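Local coordinates for protein glia-derived nexin (Homo sapiens, PDB 4DY0) that inhibits serine proteases such as thrombin, trypsin and urokinase, binds heparin, and promotes neurite extension by blocking thrombin, at residues Q18-N21 with Q22-S26. Numbering follows the deposited sequence.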
# COMPACT_ATOMS: atom_id res chain seq x y z
N GLN A 18 -2.65 8.60 -5.39
CA GLN A 18 -3.61 8.97 -6.44
C GLN A 18 -4.39 7.75 -6.90
O GLN A 18 -5.60 7.84 -7.16
CB GLN A 18 -2.90 9.61 -7.63
CG GLN A 18 -2.53 11.07 -7.40
CD GLN A 18 -1.72 11.64 -8.54
OE1 GLN A 18 -0.72 12.33 -8.32
NE2 GLN A 18 -2.14 11.37 -9.77
N VAL A 19 -3.71 6.61 -6.99
CA VAL A 19 -4.37 5.37 -7.33
C VAL A 19 -5.39 5.01 -6.25
O VAL A 19 -6.54 4.72 -6.55
CB VAL A 19 -3.36 4.22 -7.53
CG1 VAL A 19 -4.09 2.89 -7.64
CG2 VAL A 19 -2.51 4.48 -8.77
N PHE A 20 -4.95 5.06 -4.99
CA PHE A 20 -5.87 4.81 -3.88
C PHE A 20 -7.12 5.68 -3.99
O PHE A 20 -8.25 5.20 -3.81
CB PHE A 20 -5.18 5.05 -2.54
CG PHE A 20 -6.10 4.96 -1.35
CD1 PHE A 20 -6.35 3.73 -0.75
CD2 PHE A 20 -6.72 6.09 -0.84
CE1 PHE A 20 -7.19 3.64 0.34
CE2 PHE A 20 -7.57 6.00 0.25
CZ PHE A 20 -7.81 4.78 0.84
N ASN A 21 -6.92 6.96 -4.30
CA ASN A 21 -8.02 7.92 -4.38
C ASN A 21 -9.01 7.55 -5.47
O ASN A 21 -10.21 7.85 -5.38
CB ASN A 21 -7.49 9.33 -4.60
CG ASN A 21 -6.76 9.86 -3.39
OD1 ASN A 21 -6.96 9.39 -2.27
ND2 ASN A 21 -5.91 10.86 -3.60
N GLN A 22 -8.52 6.91 -6.52
CA GLN A 22 -9.38 6.46 -7.59
C GLN A 22 -10.24 5.30 -7.12
O GLN A 22 -11.47 5.33 -7.24
CB GLN A 22 -8.56 5.99 -8.77
CG GLN A 22 -8.05 7.10 -9.64
CD GLN A 22 -7.59 6.56 -10.96
OE1 GLN A 22 -6.47 6.82 -11.39
NE2 GLN A 22 -8.44 5.77 -11.61
N ILE A 23 -9.58 4.28 -6.59
CA ILE A 23 -10.26 3.06 -6.18
C ILE A 23 -11.34 3.39 -5.16
O ILE A 23 -12.49 2.97 -5.28
CB ILE A 23 -9.28 2.04 -5.59
CG1 ILE A 23 -8.20 1.70 -6.63
CG2 ILE A 23 -10.02 0.79 -5.13
CD1 ILE A 23 -6.99 0.99 -6.05
N VAL A 24 -10.95 4.16 -4.16
CA VAL A 24 -11.83 4.57 -3.08
C VAL A 24 -13.05 5.38 -3.57
O VAL A 24 -14.14 5.27 -3.01
CB VAL A 24 -11.01 5.36 -2.03
CG1 VAL A 24 -11.66 6.69 -1.69
CG2 VAL A 24 -10.76 4.49 -0.80
N LYS A 25 -12.86 6.18 -4.60
CA LYS A 25 -14.00 6.88 -5.20
C LYS A 25 -14.92 5.91 -5.94
O LYS A 25 -16.13 6.12 -5.98
CB LYS A 25 -13.54 8.01 -6.13
CG LYS A 25 -13.89 9.40 -5.62
CD LYS A 25 -12.94 10.47 -6.14
CE LYS A 25 -11.64 10.48 -5.34
NZ LYS A 25 -10.82 11.71 -5.56
N SER A 26 -14.36 4.86 -6.51
CA SER A 26 -15.17 3.88 -7.22
C SER A 26 -15.81 2.88 -6.25
O SER A 26 -16.87 2.32 -6.53
CB SER A 26 -14.36 3.16 -8.30
OG SER A 26 -13.57 2.13 -7.74
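Val24 lays its CG2 methyl over one face of the Phe20 ring, one helical turn back, in a CH-pi contact 3.9 Å from the ring centroid and 30° off the normal. The methyl sits off-centre, nearest the far end of the ring, with CG2 3.4 Å from Phe20 CZ. Phe20 CG lies anti to its own backbone N (chi1 174°), which carries the ring along the helix toward this methyl. Val19 and Ile23 repeat the i to i+4 pairing more lightly, CG1 of the valine meeting CD1 of the isoleucine at 3.8 Å. These four side chains form the inward stripe of helix 5-26, the first helix of the serpin fold: Phe20 packs on strands 32-34 and 369-376, Ile23 on strand 32-34 and Pro288, Val19 on Pro288, and Val24 on Gln375. Beneath them the backbone bonds are nearly straight: Val24 N reaches Phe20 O at 2.9 Å with an angle of 170° at the hydrogen. Around the helix toward solvent the bonding slackens. Lys25 N approaches Asn21 O at 3.2 Å from above the carbonyl plane, while the exposed lysine chain folds back at chi3 alongside that same oxygen. The side chain of Asn21 is buried, and its ND2 is hydrogen-bonded to the carbonyl O of Ile253.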